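Local coordinates for protein exocyst complex component EXO70 (Saccharomyces cerevisiae, PDB 2B1E) that acts in the secretory pathway as a subunit of the exocyst complex, which tethers secretory vesicles to sites of exocytosis, and contributes to assembly of that complex, at residues M419-V424 against R447-Y452; T310-D315 against D377-N382; Y507-P512 against V516-E521. All blocks are in the same frame, centred on the assembly; numbering follows the deposited sequence.

Contact 1 of 3, residues M419-V424 against R447-Y452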
loop_
_atom_site.group_PDB
_atom_site.type_symbol
_atom_site.label_atom_id
_atom_site.label_comp_id
_atom_site.label_asym_id
_atom_site.label_seq_id
_atom_site.Cartn_x
_atom_site.Cartn_y
_atom_site.Cartn_z
ATOM N N MET A 419 17.347 -25.829 4.171
ATOM C CA MET A 419 16.455 -26.028 5.309
ATOM C C MET A 419 15.636 -24.765 5.534
ATOM O O MET A 419 14.464 -24.830 5.922
ATOM C CB MET A 419 17.229 -26.391 6.588
ATOM C CG MET A 419 17.713 -27.850 6.651
ATOM S SD MET A 419 16.387 -29.111 6.566
ATOM C CE MET A 419 15.677 -28.930 8.195
ATOM N N ASN A 420 16.244 -23.612 5.284
ATOM C CA ASN A 420 15.536 -22.363 5.456
ATOM C C ASN A 420 14.557 -22.159 4.298
ATOM O O ASN A 420 13.405 -21.782 4.514
ATOM C CB ASN A 420 16.526 -21.192 5.557
ATOM C CG ASN A 420 17.240 -21.149 6.906
ATOM O OD1 ASN A 420 18.207 -21.879 7.147
ATOM N ND2 ASN A 420 16.755 -20.303 7.794
ATOM N N LEU A 421 15.002 -22.416 3.072
ATOM C CA LEU A 421 14.116 -22.257 1.926
ATOM C C LEU A 421 12.910 -23.188 2.033
ATOM O O LEU A 421 11.879 -22.937 1.417
ATOM C CB LEU A 421 14.862 -22.527 0.619
ATOM C CG LEU A 421 15.847 -21.447 0.156
ATOM C CD1 LEU A 421 16.613 -21.963 -1.068
ATOM C CD2 LEU A 421 15.097 -20.155 -0.177
ATOM N N THR A 422 13.042 -24.264 2.806
ATOM C CA THR A 422 11.939 -25.202 2.990
ATOM C C THR A 422 10.793 -24.491 3.703
ATOM O O THR A 422 9.630 -24.620 3.307
ATOM C CB THR A 422 12.373 -26.437 3.807
ATOM O OG1 THR A 422 13.122 -27.316 2.965
ATOM C CG2 THR A 422 11.156 -27.181 4.352
ATOM N N LEU A 423 11.119 -23.736 4.752
ATOM C CA LEU A 423 10.092 -22.990 5.470
ATOM C C LEU A 423 9.587 -21.890 4.537
ATOM O O LEU A 423 8.388 -21.609 4.493
ATOM C CB LEU A 423 10.641 -22.367 6.758
ATOM C CG LEU A 423 9.638 -21.435 7.455
ATOM C CD1 LEU A 423 8.382 -22.216 7.814
ATOM C CD2 LEU A 423 10.254 -20.828 8.696
ATOM N N VAL A 424 10.495 -21.281 3.775
ATOM C CA VAL A 424 10.101 -20.226 2.841
ATOM C C VAL A 424 9.008 -20.704 1.883
ATOM O O VAL A 424 8.011 -20.011 1.662
ATOM C CB VAL A 424 11.295 -19.737 1.995
ATOM C CG1 VAL A 424 10.800 -18.866 0.837
ATOM C CG2 VAL A 424 12.251 -18.951 2.862
ATOM N N ARG A 447 14.784 -21.895 -9.192
ATOM C CA ARG A 447 16.166 -21.646 -9.563
ATOM C C ARG A 447 17.008 -21.482 -8.304
ATOM O O ARG A 447 18.145 -21.940 -8.253
ATOM C CB ARG A 447 16.285 -20.404 -10.455
ATOM C CG ARG A 447 15.953 -20.664 -11.922
ATOM C CD ARG A 447 16.567 -19.604 -12.833
ATOM N NE ARG A 447 15.818 -18.349 -12.845
ATOM C CZ ARG A 447 14.621 -18.197 -13.406
ATOM N NH1 ARG A 447 14.028 -19.224 -14.003
ATOM N NH2 ARG A 447 14.021 -17.014 -13.390
ATOM N N LEU A 448 16.446 -20.832 -7.287
ATOM C CA LEU A 448 17.156 -20.636 -6.023
ATOM C C LEU A 448 17.482 -21.984 -5.382
ATOM O O LEU A 448 18.614 -22.222 -4.960
ATOM C CB LEU A 448 16.305 -19.834 -5.034
ATOM C CG LEU A 448 16.829 -18.494 -4.508
ATOM C CD1 LEU A 448 16.100 -18.173 -3.210
ATOM C CD2 LEU A 448 18.332 -18.540 -4.265
ATOM N N LYS A 449 16.482 -22.860 -5.310
ATOM C CA LYS A 449 16.663 -24.168 -4.700
ATOM C C LYS A 449 17.664 -25.035 -5.450
ATOM O O LYS A 449 18.441 -25.762 -4.836
ATOM C CB LYS A 449 15.324 -24.900 -4.597
ATOM C CG LYS A 449 14.264 -24.124 -3.817
ATOM C CD LYS A 449 13.029 -24.973 -3.513
ATOM C CE LYS A 449 12.449 -25.600 -4.763
ATOM N NZ LYS A 449 11.227 -26.404 -4.470
ATOM N N LYS A 450 17.654 -24.963 -6.777
ATOM C CA LYS A 450 18.589 -25.763 -7.552
ATOM C C LYS A 450 20.026 -25.334 -7.286
ATOM O O LYS A 450 20.937 -26.163 -7.299
ATOM C CB LYS A 450 18.259 -25.664 -9.046
ATOM C CG LYS A 450 16.957 -26.376 -9.386
ATOM C CD LYS A 450 16.511 -26.138 -10.820
ATOM C CE LYS A 450 15.131 -26.746 -11.038
ATOM N NZ LYS A 450 14.583 -26.420 -12.376
ATOM N N ARG A 451 20.231 -24.044 -7.043
ATOM C CA ARG A 451 21.574 -23.534 -6.762
ATOM C C ARG A 451 22.136 -24.234 -5.534
ATOM O O ARG A 451 23.263 -24.729 -5.558
ATOM C CB ARG A 451 21.544 -22.020 -6.504
ATOM C CG ARG A 451 22.895 -21.419 -6.108
ATOM C CD ARG A 451 22.727 -20.054 -5.425
ATOM N NE ARG A 451 22.146 -19.051 -6.319
ATOM C CZ ARG A 451 21.764 -17.838 -5.931
ATOM N NH1 ARG A 451 21.897 -17.476 -4.659
ATOM N NH2 ARG A 451 21.266 -16.977 -6.815
ATOM N N TYR A 452 21.341 -24.295 -4.465
ATOM C CA TYR A 452 21.797 -24.920 -3.233
ATOM C C TYR A 452 21.731 -26.442 -3.263
ATOM O O TYR A 452 22.418 -27.114 -2.489
ATOM C CB TYR A 452 21.055 -24.295 -2.036
ATOM C CG TYR A 452 21.434 -22.834 -1.914
ATOM C CD1 TYR A 452 22.733 -22.466 -1.555
ATOM C CD2 TYR A 452 20.556 -21.824 -2.312
ATOM C CE1 TYR A 452 23.155 -21.141 -1.614
ATOM C CE2 TYR A 452 20.970 -20.488 -2.368
ATOM C CZ TYR A 452 22.271 -20.155 -2.023
ATOM O OH TYR A 452 22.705 -18.842 -2.117
#
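L421 of helix 410-429 reaches across to three residues of helix 440-473, L448, K449 and Y452, and is the one residue of 419-424 that touches 447-452. The two helical segments run nearly antiparallel, at 161° with their axes 10.8 Å apart. From CB, which points at the opposite helix, the chain continues to CG, set beside the backbone N and anti to the carbonyl carbon (chi1 -74°), and forks there. One branch, CD2, meets CD1 of L448 at 3.8 Å, the two leucines crossing at about a right angle. The other, CD1, comes obliquely to the Y452 ring, 4.1 Å from CD2 of that tyrosine, and also lies 4.2 Å from CG of K449, touching the aliphatic part of the lysine.

The far end of the ring is polar: Y452 OH accepts a 3.0 Å bond from R451 NH1, lying in the guanidinium plane, and is also hydrogen-bonded to E384, while CG of R451 sits over the centre of one ring face. An alanine in place of Y452 would probably open a gap beside L421 CD1 and leave R451 NH1 and E384 without their shared hydroxyl. K449 NZ forms salt bridges with E446 of its own helix and with E425, one residue beyond the opposing segment. Between the segments themselves the contact is apolar, methyl on methyl and methyl on ring, while at its border the K449-E425 charge pair also joins the two helices.

Contact 2 of 3, residues T310-D315 against D377-N382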
loop_
_atom_site.group_PDB
_atom_site.type_symbol
_atom_site.label_atom_id
_atom_site.label_comp_id
_atom_site.label_asym_id
_atom_site.label_seq_id
_atom_site.Cartn_x
_atom_site.Cartn_y
_atom_site.Cartn_z
ATOM N N THR A 310 16.435 -20.345 10.667
ATOM C CA THR A 310 16.878 -19.281 11.564
ATOM C C THR A 310 15.754 -18.287 11.812
ATOM O O THR A 310 14.749 -18.267 11.093
ATOM C CB THR A 310 18.058 -18.476 10.987
ATOM O OG1 THR A 310 17.600 -17.718 9.863
ATOM C CG2 THR A 310 19.192 -19.401 10.552
ATOM N N GLU A 311 15.938 -17.446 12.822
ATOM C CA GLU A 311 14.941 -16.442 13.147
ATOM C C GLU A 311 14.859 -15.407 12.034
ATOM O O GLU A 311 13.818 -14.788 11.836
ATOM C CB GLU A 311 15.276 -15.789 14.490
ATOM C CG GLU A 311 15.331 -16.807 15.635
ATOM C CD GLU A 311 15.525 -16.172 17.005
ATOM O OE1 GLU A 311 16.568 -15.510 17.220
ATOM O OE2 GLU A 311 14.631 -16.344 17.867
ATOM N N ALA A 312 15.952 -15.220 11.299
ATOM C CA ALA A 312 15.957 -14.263 10.197
ATOM C C ALA A 312 14.898 -14.725 9.205
ATOM O O ALA A 312 14.083 -13.941 8.733
ATOM C CB ALA A 312 17.332 -14.225 9.519
ATOM N N THR A 313 14.907 -16.018 8.917
ATOM C CA THR A 313 13.959 -16.603 7.980
ATOM C C THR A 313 12.536 -16.519 8.527
ATOM O O THR A 313 11.625 -16.073 7.829
ATOM C CB THR A 313 14.346 -18.070 7.680
ATOM O OG1 THR A 313 15.628 -18.085 7.037
ATOM C CG2 THR A 313 13.322 -18.737 6.774
ATOM N N VAL A 314 12.351 -16.936 9.777
ATOM C CA VAL A 314 11.032 -16.879 10.397
ATOM C C VAL A 314 10.493 -15.453 10.293
ATOM O O VAL A 314 9.376 -15.241 9.839
ATOM C CB VAL A 314 11.083 -17.288 11.891
ATOM C CG1 VAL A 314 9.683 -17.238 12.492
ATOM C CG2 VAL A 314 11.656 -18.689 12.033
ATOM N N ASP A 315 11.302 -14.478 10.694
ATOM C CA ASP A 315 10.894 -13.076 10.651
ATOM C C ASP A 315 10.593 -12.591 9.239
ATOM O O ASP A 315 9.570 -11.947 8.998
ATOM C CB ASP A 315 11.984 -12.186 11.254
ATOM C CG ASP A 315 11.557 -10.727 11.360
ATOM O OD1 ASP A 315 10.776 -10.403 12.282
ATOM O OD2 ASP A 315 11.997 -9.907 10.522
ATOM N N ASP A 377 15.507 -13.916 -2.427
ATOM C CA ASP A 377 16.882 -14.010 -2.917
ATOM C C ASP A 377 17.826 -13.391 -1.886
ATOM O O ASP A 377 18.900 -13.931 -1.591
ATOM C CB ASP A 377 17.060 -13.239 -4.230
ATOM C CG ASP A 377 16.662 -14.043 -5.455
ATOM O OD1 ASP A 377 16.390 -15.256 -5.334
ATOM O OD2 ASP A 377 16.633 -13.444 -6.554
ATOM N N THR A 378 17.426 -12.238 -1.356
ATOM C CA THR A 378 18.238 -11.522 -0.382
ATOM C C THR A 378 18.424 -12.343 0.884
ATOM O O THR A 378 19.507 -12.364 1.462
ATOM C CB THR A 378 17.600 -10.153 -0.039
ATOM O OG1 THR A 378 17.421 -9.410 -1.252
ATOM C CG2 THR A 378 18.500 -9.361 0.914
ATOM N N LEU A 379 17.367 -13.015 1.317
ATOM C CA LEU A 379 17.442 -13.855 2.509
ATOM C C LEU A 379 18.433 -15.007 2.307
ATOM O O LEU A 379 19.317 -15.244 3.136
ATOM C CB LEU A 379 16.060 -14.431 2.835
ATOM C CG LEU A 379 16.033 -15.481 3.949
ATOM C CD1 LEU A 379 16.444 -14.851 5.294
ATOM C CD2 LEU A 379 14.641 -16.069 4.034
ATOM N N ALA A 380 18.276 -15.728 1.201
ATOM C CA ALA A 380 19.144 -16.859 0.907
ATOM C C ALA A 380 20.618 -16.474 0.795
ATOM O O ALA A 380 21.464 -17.073 1.460
ATOM C CB ALA A 380 18.682 -17.561 -0.379
ATOM N N VAL A 381 20.928 -15.478 -0.033
ATOM C CA VAL A 381 22.316 -15.063 -0.226
ATOM C C VAL A 381 22.952 -14.503 1.051
ATOM O O VAL A 381 24.107 -14.793 1.350
ATOM C CB VAL A 381 22.444 -14.018 -1.373
ATOM C CG1 VAL A 381 21.804 -12.706 -0.969
ATOM C CG2 VAL A 381 23.909 -13.808 -1.729
ATOM N N ASN A 382 22.209 -13.701 1.808
ATOM C CA ASN A 382 22.751 -13.147 3.049
ATOM C C ASN A 382 22.963 -14.228 4.107
ATOM O O ASN A 382 23.921 -14.170 4.879
ATOM C CB ASN A 382 21.851 -12.033 3.558
ATOM C CG ASN A 382 22.157 -10.719 2.879
ATOM O OD1 ASN A 382 23.049 -9.987 3.311
ATOM N ND2 ASN A 382 21.447 -10.427 1.791
#
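The first turn of helix 311-323 packs against the middle of helix 364-391 in the C-terminal, all-helical part of EXO70, with L379 meeting A312 and T313. CB of L379 is directed at the opposite helix, and with CG anti to its own backbone nitrogen (chi1 172°) both methyls come up to T313. Its CD2 lies 3.7 Å from T313 OG1 and 4.0 Å from T313 CG2, and the two side chains cross at about a right angle. The other methyl, CD1, rests 4.4 Å from CB of A312.

This is a helix start, and T310 is its N-cap: the hydroxyl OG1 accepts weak capping bonds from T313 N, at 3.3 Å, and from A312 N, whose bond is the more bent at 120°. The two residues capped by T310 are thus the same two that receive L379. The T313 hydroxyl, buried against the leucine methyls, probably has a polar partner in the side-chain amide of N420 of helix 410-429, while V424 of that helix touches both T313 and L379. One turn along from L379, N382 folds its amide back on its own helix, ND2 giving a 2.8 Å bond to T378 O; that carbonyl also accepts from N382 N, which arrives at the opposite face of its plane.

Contact 3 of 3, residues Y507-P512 against V516-E521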
loop_
_atom_site.group_PDB
_atom_site.type_symbol
_atom_site.label_atom_id
_atom_site.label_comp_id
_atom_site.label_asym_id
_atom_site.label_seq_id
_atom_site.Cartn_x
_atom_site.Cartn_y
_atom_site.Cartn_z
ATOM N N TYR A 507 23.571 -34.508 7.286
ATOM C CA TYR A 507 22.562 -33.566 6.808
ATOM C C TYR A 507 21.283 -34.278 6.395
ATOM O O TYR A 507 21.210 -34.877 5.332
ATOM C CB TYR A 507 23.140 -32.762 5.641
ATOM C CG TYR A 507 24.504 -32.206 5.973
ATOM C CD1 TYR A 507 24.656 -31.241 6.967
ATOM C CD2 TYR A 507 25.656 -32.719 5.371
ATOM C CE1 TYR A 507 25.921 -30.806 7.363
ATOM C CE2 TYR A 507 26.925 -32.286 5.759
ATOM C CZ TYR A 507 27.048 -31.336 6.758
ATOM O OH TYR A 507 28.294 -30.935 7.176
ATOM N N LYS A 508 20.265 -34.201 7.241
ATOM C CA LYS A 508 19.012 -34.876 6.950
ATOM C C LYS A 508 17.913 -33.905 6.545
ATOM O O LYS A 508 17.381 -33.164 7.374
ATOM C CB LYS A 508 18.593 -35.712 8.168
ATOM C CG LYS A 508 19.660 -36.738 8.588
ATOM C CD LYS A 508 19.220 -37.598 9.773
ATOM C CE LYS A 508 20.372 -38.460 10.308
ATOM N NZ LYS A 508 20.957 -39.399 9.300
ATOM N N LEU A 509 17.597 -33.895 5.250
ATOM C CA LEU A 509 16.553 -33.020 4.730
ATOM C C LEU A 509 15.202 -33.590 5.140
ATOM O O LEU A 509 15.046 -34.802 5.271
ATOM C CB LEU A 509 16.640 -32.923 3.201
ATOM C CG LEU A 509 17.861 -32.215 2.600
ATOM C CD1 LEU A 509 17.929 -32.462 1.093
ATOM C CD2 LEU A 509 17.785 -30.724 2.890
ATOM N N SER A 510 14.228 -32.710 5.345
ATOM C CA SER A 510 12.893 -33.127 5.749
ATOM C C SER A 510 11.950 -33.213 4.552
ATOM O O SER A 510 11.158 -34.152 4.441
ATOM C CB SER A 510 12.332 -32.142 6.774
ATOM O OG SER A 510 13.214 -31.999 7.877
ATOM N N ASP A 511 12.045 -32.232 3.660
ATOM C CA ASP A 511 11.199 -32.172 2.471
ATOM C C ASP A 511 11.456 -33.368 1.557
ATOM O O ASP A 511 12.576 -33.586 1.100
ATOM C CB ASP A 511 11.464 -30.857 1.726
ATOM C CG ASP A 511 10.498 -30.619 0.583
ATOM O OD1 ASP A 511 10.431 -31.455 -0.331
ATOM O OD2 ASP A 511 9.809 -29.579 0.595
ATOM N N PRO A 512 10.411 -34.159 1.272
ATOM C CA PRO A 512 10.554 -35.334 0.407
ATOM C C PRO A 512 10.984 -35.034 -1.028
ATOM O O PRO A 512 11.772 -35.777 -1.604
ATOM C CB PRO A 512 9.173 -35.997 0.486
ATOM C CG PRO A 512 8.257 -34.835 0.711
ATOM C CD PRO A 512 9.015 -34.003 1.723
ATOM N N VAL A 516 14.297 -36.696 -2.769
ATOM C CA VAL A 516 14.209 -37.452 -4.014
ATOM C C VAL A 516 15.191 -36.865 -5.033
ATOM O O VAL A 516 15.923 -37.603 -5.703
ATOM C CB VAL A 516 12.776 -37.400 -4.582
ATOM C CG1 VAL A 516 12.707 -38.112 -5.901
ATOM C CG2 VAL A 516 11.809 -38.037 -3.591
ATOM N N THR A 517 15.218 -35.539 -5.144
ATOM C CA THR A 517 16.124 -34.885 -6.093
ATOM C C THR A 517 17.578 -35.154 -5.730
ATOM O O THR A 517 18.399 -35.460 -6.598
ATOM C CB THR A 517 15.900 -33.368 -6.139
ATOM O OG1 THR A 517 14.542 -33.103 -6.500
ATOM C CG2 THR A 517 16.817 -32.726 -7.178
ATOM N N LEU A 518 17.900 -35.035 -4.446
ATOM C CA LEU A 518 19.260 -35.303 -4.002
ATOM C C LEU A 518 19.631 -36.756 -4.268
ATOM O O LEU A 518 20.756 -37.049 -4.678
ATOM C CB LEU A 518 19.414 -34.997 -2.512
ATOM C CG LEU A 518 19.971 -33.600 -2.242
ATOM C CD1 LEU A 518 21.438 -33.547 -2.689
ATOM C CD2 LEU A 518 19.140 -32.559 -2.983
ATOM N N LYS A 519 18.691 -37.664 -4.023
ATOM C CA LYS A 519 18.946 -39.081 -4.262
ATOM C C LYS A 519 19.223 -39.309 -5.750
ATOM O O LYS A 519 20.187 -39.972 -6.109
ATOM C CB LYS A 519 17.746 -39.937 -3.834
ATOM C CG LYS A 519 17.806 -41.395 -4.333
ATOM C CD LYS A 519 16.510 -42.158 -4.034
ATOM C CE LYS A 519 16.549 -43.591 -4.577
ATOM N NZ LYS A 519 15.317 -44.372 -4.214
ATOM N N SER A 520 18.374 -38.763 -6.611
ATOM C CA SER A 520 18.553 -38.939 -8.052
ATOM C C SER A 520 19.879 -38.390 -8.561
ATOM O O SER A 520 20.588 -39.059 -9.303
ATOM C CB SER A 520 17.418 -38.267 -8.826
ATOM O OG SER A 520 16.200 -38.979 -8.683
ATOM N N GLU A 521 20.211 -37.170 -8.156
ATOM C CA GLU A 521 21.436 -36.527 -8.612
ATOM C C GLU A 521 22.721 -37.200 -8.131
ATOM O O GLU A 521 23.695 -37.268 -8.874
ATOM C CB GLU A 521 21.431 -35.052 -8.213
ATOM C CG GLU A 521 20.333 -34.221 -8.869
ATOM C CD GLU A 521 20.421 -34.197 -10.398
ATOM O OE1 GLU A 521 21.550 -34.182 -10.942
ATOM O OE2 GLU A 521 19.360 -34.171 -11.062
#
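V516 meets P512 through the backbone: V516 N donates to P512 O at 2.9 Å, with an N-H...O angle of 165°. Spanning four residues, this is an ordinary i to i+4 bond of the first turn of helix 512-537, so the loop 507-511 runs directly into the helix it faces. At the helix start D511 is the N-cap, its OD1 accepting from L514 N. The V516 side chain stays close to the P512 carbonyl. Its CG2, beside the backbone N and anti to the carbonyl carbon, lies 3.0 Å from P512 O, a tight approach, whereas CG1 is turned the other way (chi1 177°).

T517 follows, its OG1 hydrogen-bonded to S513 O within the helix. L518 comes next and makes the side-chain contact with the loop: its CG lies 4.1 Å from CD1 of L509, and the two leucines cross at about a right angle. Both point their CB atoms at the opposing segment, so this pair packs the loop against the helix it leads into. Further on, S520 N and E521 N bond back to V516 O and T517 O and continue the helix.

Helix 440-473 completes the surroundings of the leucine pair: M456 touches both L509 and L518, and I453 and V457 also touch L518. On the loop side, F415 of helix 410-429 packs against L509 and Y507.

In the fold
Contacts 1 and 2 are buried and contact 3 lies at the surface, with P512 and V516 exposed. Contacts 1 and 2, their centres 11 Å apart, are each a helix-to-helix packing centred on one leucine without any hydrogen bond across; they join where L448 packs on D377 and A380. Contact 3 is local in sequence and includes a backbone bond, because its loop runs straight into the helix. It rests on contact 1 through M419, which touches L509 and S510. Helix 440-473, one side of contact 1, also covers the L509-L518 pair; helix 410-429, the other side, touches contacts 2 and 3. Contacts 2 and 3 do not touch, their nearest atoms being about 12 Å apart.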